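Local coordinates for peptidoglycan-N-acetylglucosamine deacetylase BC_1974 (Bacillus cereus, PDB 5N1P), which removes acetyl groups from N-acetylglucosamine residues of peptidoglycan, releasing acetate, as a metal-dependent hydrolase that binds zinc, at residues K14-L19 with P43-R48; N21-K24 with K29-F32; D139-Q144 with H166-A171. All coordinates share one frame; numbering follows the deposited sequence.

Interaction 1: residues K14-L19 with P43-R48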
loop_
_atom_site.group_PDB
_atom_site.type_symbol
_atom_site.label_atom_id
_atom_site.label_comp_id
_atom_site.label_asym_id
_atom_site.label_seq_id
_atom_site.Cartn_x
_atom_site.Cartn_y
_atom_site.Cartn_z
ATOM N N LYS A 14 -10.182 5.452 -10.305
ATOM C CA LYS A 14 -10.684 5.045 -11.613
ATOM C C LYS A 14 -9.769 4.099 -12.405
ATOM O O LYS A 14 -10.132 3.670 -13.496
ATOM C CB LYS A 14 -10.974 6.292 -12.456
ATOM C CG LYS A 14 -9.771 7.170 -12.711
ATOM C CD LYS A 14 -10.157 8.355 -13.591
ATOM C CE LYS A 14 -8.977 9.279 -13.854
ATOM N NZ LYS A 14 -8.460 9.927 -12.616
ATOM N N TYR A 15 -8.603 3.761 -11.864
ATOM C CA TYR A 15 -7.710 2.816 -12.542
ATOM C C TYR A 15 -7.622 1.503 -11.775
ATOM O O TYR A 15 -6.910 0.586 -12.182
ATOM C CB TYR A 15 -6.303 3.404 -12.707
ATOM C CG TYR A 15 -6.283 4.754 -13.381
ATOM C CD1 TYR A 15 -6.586 4.879 -14.730
ATOM C CD2 TYR A 15 -5.960 5.902 -12.669
ATOM C CE1 TYR A 15 -6.573 6.109 -15.355
ATOM C CE2 TYR A 15 -5.936 7.141 -13.287
ATOM C CZ TYR A 15 -6.253 7.237 -14.626
ATOM O OH TYR A 15 -6.233 8.462 -15.246
ATOM N N THR A 16 -8.329 1.427 -10.654
ATOM C CA THR A 16 -8.183 0.294 -9.744
ATOM C C THR A 16 -8.777 -0.996 -10.302
ATOM O O THR A 16 -8.209 -2.076 -10.126
ATOM C CB THR A 16 -8.809 0.647 -8.379
ATOM O OG1 THR A 16 -8.105 1.777 -7.854
ATOM C CG2 THR A 16 -8.688 -0.511 -7.396
ATOM N N ALA A 17 -9.911 -0.900 -10.987
ATOM C CA ALA A 17 -10.514 -2.088 -11.570
ATOM C C ALA A 17 -9.564 -2.711 -12.603
ATOM O O ALA A 17 -9.376 -3.927 -12.637
ATOM C CB ALA A 17 -11.871 -1.750 -12.202
ATOM N N GLU A 18 -8.943 -1.873 -13.427
ATOM C CA GLU A 18 -7.974 -2.362 -14.399
ATOM C C GLU A 18 -6.774 -3.029 -13.723
ATOM O O GLU A 18 -6.303 -4.080 -14.165
ATOM C CB GLU A 18 -7.489 -1.224 -15.294
ATOM C CG GLU A 18 -6.443 -1.668 -16.302
ATOM C CD GLU A 18 -6.105 -0.583 -17.293
ATOM O OE1 GLU A 18 -6.679 0.520 -17.171
ATOM O OE2 GLU A 18 -5.268 -0.837 -18.191
ATOM N N LEU A 19 -6.283 -2.415 -12.653
ATOM C CA LEU A 19 -5.195 -3.013 -11.895
ATOM C C LEU A 19 -5.583 -4.390 -11.356
ATOM O O LEU A 19 -4.817 -5.344 -11.458
ATOM C CB LEU A 19 -4.780 -2.094 -10.744
ATOM C CG LEU A 19 -3.739 -2.670 -9.784
ATOM C CD1 LEU A 19 -2.442 -3.058 -10.513
ATOM C CD2 LEU A 19 -3.446 -1.653 -8.683
ATOM N N PRO A 43 -17.084 1.931 -2.808
ATOM C CA PRO A 43 -17.198 0.749 -1.938
ATOM C C PRO A 43 -17.104 -0.561 -2.713
ATOM O O PRO A 43 -16.587 -1.542 -2.183
ATOM C CB PRO A 43 -18.597 0.881 -1.311
ATOM C CG PRO A 43 -19.118 2.209 -1.724
ATOM C CD PRO A 43 -18.347 2.678 -2.907
ATOM N N ASP A 44 -17.599 -0.584 -3.945
ATOM C CA ASP A 44 -17.556 -1.820 -4.714
ATOM C C ASP A 44 -16.115 -2.224 -5.013
ATOM O O ASP A 44 -15.809 -3.408 -5.118
ATOM C CB ASP A 44 -18.348 -1.686 -6.017
ATOM C CG ASP A 44 -19.852 -1.745 -5.796
ATOM O OD1 ASP A 44 -20.278 -2.094 -4.673
ATOM O OD2 ASP A 44 -20.609 -1.455 -6.750
ATOM N N LEU A 45 -15.224 -1.245 -5.154
ATOM C CA LEU A 45 -13.826 -1.576 -5.434
ATOM C C LEU A 45 -13.140 -2.101 -4.177
ATOM O O LEU A 45 -12.265 -2.970 -4.245
ATOM C CB LEU A 45 -13.074 -0.363 -5.982
ATOM C CG LEU A 45 -13.457 -0.013 -7.418
ATOM C CD1 LEU A 45 -12.788 1.281 -7.854
ATOM C CD2 LEU A 45 -13.088 -1.161 -8.355
ATOM N N VAL A 46 -13.518 -1.550 -3.028
ATOM C CA VAL A 46 -13.015 -2.060 -1.763
ATOM C C VAL A 46 -13.411 -3.523 -1.608
ATOM O O VAL A 46 -12.599 -4.370 -1.235
ATOM C CB VAL A 46 -13.554 -1.249 -0.560
ATOM C CG1 VAL A 46 -13.036 -1.839 0.743
ATOM C CG2 VAL A 46 -13.187 0.231 -0.687
ATOM N N LYS A 47 -14.670 -3.818 -1.916
ATOM C CA LYS A 47 -15.175 -5.187 -1.820
ATOM C C LYS A 47 -14.400 -6.108 -2.747
ATOM O O LYS A 47 -13.981 -7.207 -2.365
ATOM C CB LYS A 47 -16.660 -5.235 -2.159
ATOM C CG LYS A 47 -17.283 -6.594 -1.921
ATOM C CD LYS A 47 -18.795 -6.542 -2.102
ATOM C CE LYS A 47 -19.430 -5.645 -1.052
ATOM N NZ LYS A 47 -20.617 -6.291 -0.410
ATOM N N ARG A 48 -14.183 -5.645 -3.965
ATOM C CA ARG A 48 -13.504 -6.458 -4.943
ATOM C C ARG A 48 -12.029 -6.719 -4.568
ATOM O O ARG A 48 -11.524 -7.837 -4.724
ATOM C CB ARG A 48 -13.622 -5.791 -6.310
ATOM C CG ARG A 48 -13.423 -6.747 -7.413
ATOM C CD ARG A 48 -13.387 -6.088 -8.764
ATOM N NE ARG A 48 -12.458 -6.881 -9.539
ATOM C CZ ARG A 48 -11.915 -6.517 -10.685
ATOM N NH1 ARG A 48 -12.245 -5.363 -11.251
ATOM N NH2 ARG A 48 -11.048 -7.328 -11.260
#
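The Arg-48 guanidinium reaches the Ala-17 carbonyl obliquely; NH1 is 3.5 Å from Ala-17 O and also touches the same residue's CB at 3.8 Å. The other flat group is the Tyr-15 ring. Lys-14 CG lies over the centre of one of its faces, 3.8 Å above the plane. In Arg-48, CG is anti to the backbone N (chi1 -159°), which sends the chain toward the other helix, and a bend at chi3 turns the group at its end. The salt bridge from NE to Glu-52 OE2 probably steadies the group. NH2 comes very close to Asn-21 OD1, and the details of that approach are doubtful.

Helix 16-25 follows strand 2-9 of the parallel sheet in the NodB homology fold, and helix 43-51 comes after strand 31-34. The contact joins the first turn of helix 16-25 to the first half and middle of helix 43-51. The CA atoms of Ala-17 and Leu-45 are 7.0 Å apart.

Leu-45 fills the apolar part with its forked end. CD1 meets Thr-16 CB at 4.1 Å, and CD2 reaches Ala-17 CB at the same distance. Leu-45 also touches Pro-12. Thr-16 offers carbon here, while its OG1 is hydrogen-bonded to Asp-164 OD2 and Gly-13 N.

Interaction 2: residues N21-K24 with K29-F32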
loop_
_atom_site.group_PDB
_atom_site.type_symbol
_atom_site.label_atom_id
_atom_site.label_comp_id
_atom_site.label_asym_id
_atom_site.label_seq_id
_atom_site.Cartn_x
_atom_site.Cartn_y
_atom_site.Cartn_z
ATOM N N ASN A 21 -7.733 -6.452 -12.518
ATOM C CA ASN A 21 -7.799 -7.402 -13.622
ATOM C C ASN A 21 -6.401 -7.855 -14.026
ATOM O O ASN A 21 -6.174 -9.029 -14.301
ATOM C CB ASN A 21 -8.542 -6.792 -14.806
ATOM C CG ASN A 21 -10.011 -6.542 -14.502
ATOM O OD1 ASN A 21 -10.593 -7.192 -13.632
ATOM N ND2 ASN A 21 -10.614 -5.595 -15.212
ATOM N N THR A 22 -5.455 -6.921 -14.022
ATOM C CA THR A 22 -4.074 -7.240 -14.358
ATOM C C THR A 22 -3.472 -8.203 -13.333
ATOM O O THR A 22 -2.820 -9.183 -13.698
ATOM C CB THR A 22 -3.225 -5.953 -14.456
ATOM O OG1 THR A 22 -3.719 -5.153 -15.540
ATOM C CG2 THR A 22 -1.754 -6.282 -14.698
ATOM N N LEU A 23 -3.710 -7.934 -12.050
ATOM C CA LEU A 23 -3.209 -8.801 -10.991
ATOM C C LEU A 23 -3.789 -10.216 -11.116
ATOM O O LEU A 23 -3.066 -11.208 -10.989
ATOM C CB LEU A 23 -3.535 -8.202 -9.619
ATOM C CG LEU A 23 -2.767 -6.905 -9.318
ATOM C CD1 LEU A 23 -3.326 -6.214 -8.080
ATOM C CD2 LEU A 23 -1.277 -7.209 -9.158
ATOM N N LYS A 24 -5.088 -10.300 -11.392
ATOM C CA LYS A 24 -5.760 -11.591 -11.536
ATOM C C LYS A 24 -5.220 -12.386 -12.723
ATOM O O LYS A 24 -5.033 -13.601 -12.626
ATOM C CB LYS A 24 -7.270 -11.396 -11.686
ATOM C CG LYS A 24 -8.051 -12.704 -11.757
ATOM C CD LYS A 24 -9.531 -12.459 -11.978
ATOM C CE LYS A 24 -10.159 -11.738 -10.797
ATOM N NZ LYS A 24 -11.639 -11.632 -10.944
ATOM N N LYS A 29 -1.125 -11.463 -5.926
ATOM C CA LYS A 29 -1.889 -10.875 -4.829
ATOM C C LYS A 29 -1.113 -9.665 -4.329
ATOM O O LYS A 29 0.116 -9.668 -4.324
ATOM C CB LYS A 29 -2.116 -11.885 -3.702
ATOM C CG LYS A 29 -2.885 -13.146 -4.112
ATOM C CD LYS A 29 -4.243 -12.812 -4.701
ATOM C CE LYS A 29 -5.154 -14.047 -4.730
ATOM N NZ LYS A 29 -4.670 -15.075 -5.688
ATOM N N ALA A 30 -1.823 -8.622 -3.921
ATOM C CA ALA A 30 -1.186 -7.369 -3.559
ATOM C C ALA A 30 -1.852 -6.772 -2.334
ATOM O O ALA A 30 -2.750 -7.386 -1.742
ATOM C CB ALA A 30 -1.251 -6.396 -4.732
ATOM N N THR A 31 -1.401 -5.575 -1.957
ATOM C CA THR A 31 -1.865 -4.912 -0.739
ATOM C C THR A 31 -2.277 -3.493 -1.096
ATOM O O THR A 31 -1.569 -2.817 -1.830
ATOM C CB THR A 31 -0.746 -4.922 0.322
ATOM O OG1 THR A 31 -0.423 -6.285 0.645
ATOM C CG2 THR A 31 -1.152 -4.173 1.590
ATOM N N PHE A 32 -3.427 -3.050 -0.590
ATOM C CA PHE A 32 -3.974 -1.738 -0.915
ATOM C C PHE A 32 -4.157 -0.928 0.348
ATOM O O PHE A 32 -4.709 -1.439 1.312
ATOM C CB PHE A 32 -5.336 -1.873 -1.620
ATOM C CG PHE A 32 -5.240 -2.462 -2.995
ATOM C CD1 PHE A 32 -5.223 -3.833 -3.181
ATOM C CD2 PHE A 32 -5.109 -1.638 -4.097
ATOM C CE1 PHE A 32 -5.101 -4.374 -4.445
ATOM C CE2 PHE A 32 -5.001 -2.166 -5.373
ATOM C CZ PHE A 32 -4.995 -3.541 -5.549
#
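Helix residue Leu-23 approaches the chain that leads from Lys-29 through Ala-30 into strand 31-34, with 6.6 Å between the CA atoms of Leu-23 and Lys-29. Leu-23 is the one residue of 21-24 that makes side-chain contact here. Its CG is anti to the carbonyl carbon (chi1 -68°), which carries CD1 to Ala-30 and Phe-32.

The CD1 branch does the touching. It lies 3.9 Å from Ala-30 CB and 4.0 Å from Phe-32 CZ. A single methyl therefore meets two residues with one between them, Thr-31. Leu-23 CD2 stays a little further off, 4.5 Å from Ala-30 CB. Ala-30 points its short side chain toward the helix. Phe-32 behaves differently. Its CB does not head straight for the helix, but the far end of the ring swings nearer, and CZ is the atom that arrives. The Leu-23 and Phe-32 side chains come from opposite directions. CD1 stands oblique to the ring, on the CE1 side of CZ. No hydrogen bond crosses between the segments. The contact is wholly apolar, and all three residues are buried.

The backbone here is held by other partners. Ala-30 pairs with Tyr-55 and Thr-31 with Leu-6 and Phe-8, so this chain runs between strands 2-9 and 55-58. The Phe-32 ring also meets that of Phe-8, with the planes at about 25°, and touches Leu-19 and Leu-20 one turn earlier on the helix. Strand 2-9, helix 16-25 and strand 31-34 form a beta-alpha-beta unit of the deacetylase fold. Leu-23 packs the C-terminal part of the helix on the start of strand 31-34 and the residue leading into it.

Interaction 3: residues D139-Q144 with H166-A171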
loop_
_atom_site.group_PDB
_atom_site.type_symbol
_atom_site.label_atom_id
_atom_site.label_comp_id
_atom_site.label_asym_id
_atom_site.label_seq_id
_atom_site.Cartn_x
_atom_site.Cartn_y
_atom_site.Cartn_z
ATOM N N ASP A 139 3.029 4.901 -21.442
ATOM C CA ASP A 139 3.809 3.689 -21.669
ATOM C C ASP A 139 5.307 3.904 -21.407
ATOM O O ASP A 139 5.974 3.024 -20.854
ATOM C CB ASP A 139 3.564 3.161 -23.081
ATOM C CG ASP A 139 2.197 2.510 -23.222
ATOM O OD1 ASP A 139 1.639 2.066 -22.194
ATOM O OD2 ASP A 139 1.676 2.439 -24.355
ATOM N N ALA A 140 5.826 5.074 -21.759
ATOM C CA ALA A 140 7.232 5.370 -21.483
ATOM C C ALA A 140 7.466 5.529 -19.986
ATOM O O ALA A 140 8.482 5.068 -19.455
ATOM C CB ALA A 140 7.682 6.625 -22.223
ATOM N N ALA A 141 6.527 6.186 -19.307
ATOM C CA ALA A 141 6.630 6.388 -17.863
ATOM C C ALA A 141 6.596 5.049 -17.147
ATOM O O ALA A 141 7.358 4.823 -16.208
ATOM C CB ALA A 141 5.495 7.290 -17.357
ATOM N N ALA A 142 5.704 4.170 -17.599
ATOM C CA ALA A 142 5.558 2.837 -17.025
ATOM C C ALA A 142 6.846 2.031 -17.117
ATOM O O ALA A 142 7.231 1.355 -16.158
ATOM C CB ALA A 142 4.414 2.082 -17.715
ATOM N N ALA A 143 7.502 2.092 -18.272
ATOM C CA ALA A 143 8.752 1.370 -18.470
ATOM C C ALA A 143 9.816 1.861 -17.486
ATOM O O ALA A 143 10.582 1.066 -16.938
ATOM C CB ALA A 143 9.237 1.524 -19.910
ATOM N N GLN A 144 9.852 3.173 -17.264
ATOM C CA GLN A 144 10.822 3.776 -16.348
ATOM C C GLN A 144 10.518 3.392 -14.900
ATOM O O GLN A 144 11.413 3.111 -14.112
ATOM C CB GLN A 144 10.831 5.299 -16.500
ATOM C CG GLN A 144 11.774 6.022 -15.545
ATOM C CD GLN A 144 13.238 5.822 -15.868
ATOM O OE1 GLN A 144 14.039 5.488 -14.990
ATOM N NE2 GLN A 144 13.606 6.052 -17.124
ATOM N N HIS A 166 -2.734 6.653 -10.175
ATOM C CA HIS A 166 -2.016 7.197 -11.327
ATOM C C HIS A 166 -1.893 6.160 -12.434
ATOM O O HIS A 166 -1.495 5.017 -12.179
ATOM C CB HIS A 166 -0.630 7.688 -10.915
ATOM C CG HIS A 166 -0.664 8.815 -9.933
ATOM N ND1 HIS A 166 0.258 8.945 -8.918
ATOM C CD2 HIS A 166 -1.510 9.864 -9.812
ATOM C CE1 HIS A 166 -0.019 10.025 -8.210
ATOM N NE2 HIS A 166 -1.090 10.600 -8.731
ATOM N N PRO A 167 -2.223 6.563 -13.669
ATOM C CA PRO A 167 -2.274 5.671 -14.836
ATOM C C PRO A 167 -0.936 4.982 -15.097
ATOM O O PRO A 167 -0.882 3.795 -15.429
ATOM C CB PRO A 167 -2.605 6.610 -16.004
ATOM C CG PRO A 167 -2.994 7.905 -15.410
ATOM C CD PRO A 167 -2.420 7.978 -14.032
ATOM N N GLN A 168 0.148 5.737 -14.952
ATOM C CA GLN A 168 1.456 5.204 -15.312
ATOM C C GLN A 168 1.895 4.104 -14.343
ATOM O O GLN A 168 2.628 3.197 -14.727
ATOM C CB GLN A 168 2.500 6.330 -15.389
ATOM C CG GLN A 168 2.926 6.940 -14.066
ATOM C CD GLN A 168 2.036 8.073 -13.593
ATOM O OE1 GLN A 168 0.923 8.260 -14.089
ATOM N NE2 GLN A 168 2.535 8.850 -12.631
ATOM N N SER A 169 1.436 4.176 -13.094
ATOM C CA SER A 169 1.734 3.148 -12.105
ATOM C C SER A 169 1.055 1.842 -12.463
ATOM O O SER A 169 1.666 0.780 -12.467
ATOM C CB SER A 169 1.278 3.595 -10.712
ATOM O OG SER A 169 1.757 4.897 -10.431
ATOM N N VAL A 170 -0.232 1.925 -12.754
ATOM C CA VAL A 170 -0.982 0.736 -13.131
ATOM C C VAL A 170 -0.401 0.108 -14.411
ATOM O O VAL A 170 -0.280 -1.124 -14.523
ATOM C CB VAL A 170 -2.480 1.093 -13.282
ATOM C CG1 VAL A 170 -3.267 -0.095 -13.840
ATOM C CG2 VAL A 170 -3.024 1.538 -11.933
ATOM N N ALA A 171 0.023 0.945 -15.353
ATOM C CA ALA A 171 0.597 0.455 -16.602
ATOM C C ALA A 171 1.956 -0.232 -16.412
ATOM O O ALA A 171 2.382 -1.032 -17.239
ATOM C CB ALA A 171 0.733 1.599 -17.589
#
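Ala-141 and Ala-142 press against Gln-168 and Ala-171 in the tight part of this contact. Ala-142 CB fits beside the backbone of the other helix, 3.6 Å from Ala-171 C and 3.7 Å from Gln-168 O. It also meets Ala-171 CB at 3.7 Å. Next to it, Ala-141 CB rests on Gln-168 CB at 3.7 Å. With methyl groups at these positions the backbones come close, and the CA atoms of Ala-142 and Gln-168 are 5.0 Å apart.

Helix 138-152 connects strand 126-127 to the parallel strand 157-163 of the main sheet, and helix 167-182 follows that strand. The axes of segments 139-144 and 167-171 approach to 7.9 Å and cross at -60°. His-166 sits at the N-cap position of the second helix.

Gln-168 starts toward the alanines, but its end leads away. CG sits between the backbone N and the carbonyl carbon (chi1 72°), and the chain bends again at chi2. NE2 then forms hydrogen bonds with Asn-134 OD1 and Asp-130 O, two bonds that hold the buried amide.

The looser side is at Ala-171. Ala-141, Ala-142 and Gln-168 are buried, but Ala-171 is partly exposed and lies at the margin. Within segment 139-144 its CB meets only Ala-142 CB.

Interactions 1 and 2 both use helix 16-25, at its start and near its end. Leu-19 packs on Phe-32 and joins the two sites, whose centres are about 10 Å apart. Interaction 2 is a buried helix-on-sheet contact of carbon against carbon. Interaction 1 joins helix to helix, is only partly buried, and includes a charged arginine. Interaction 3 also joins two helices and is largely buried, but alanines let them come closer. It holds different elements, helices 138-152 and 167-182. Val-170 of the latter touches Leu-19 of helix 16-25, and Val-170 and Pro-167 touch Tyr-15 just before it. Interactions 2 and 3 do not touch.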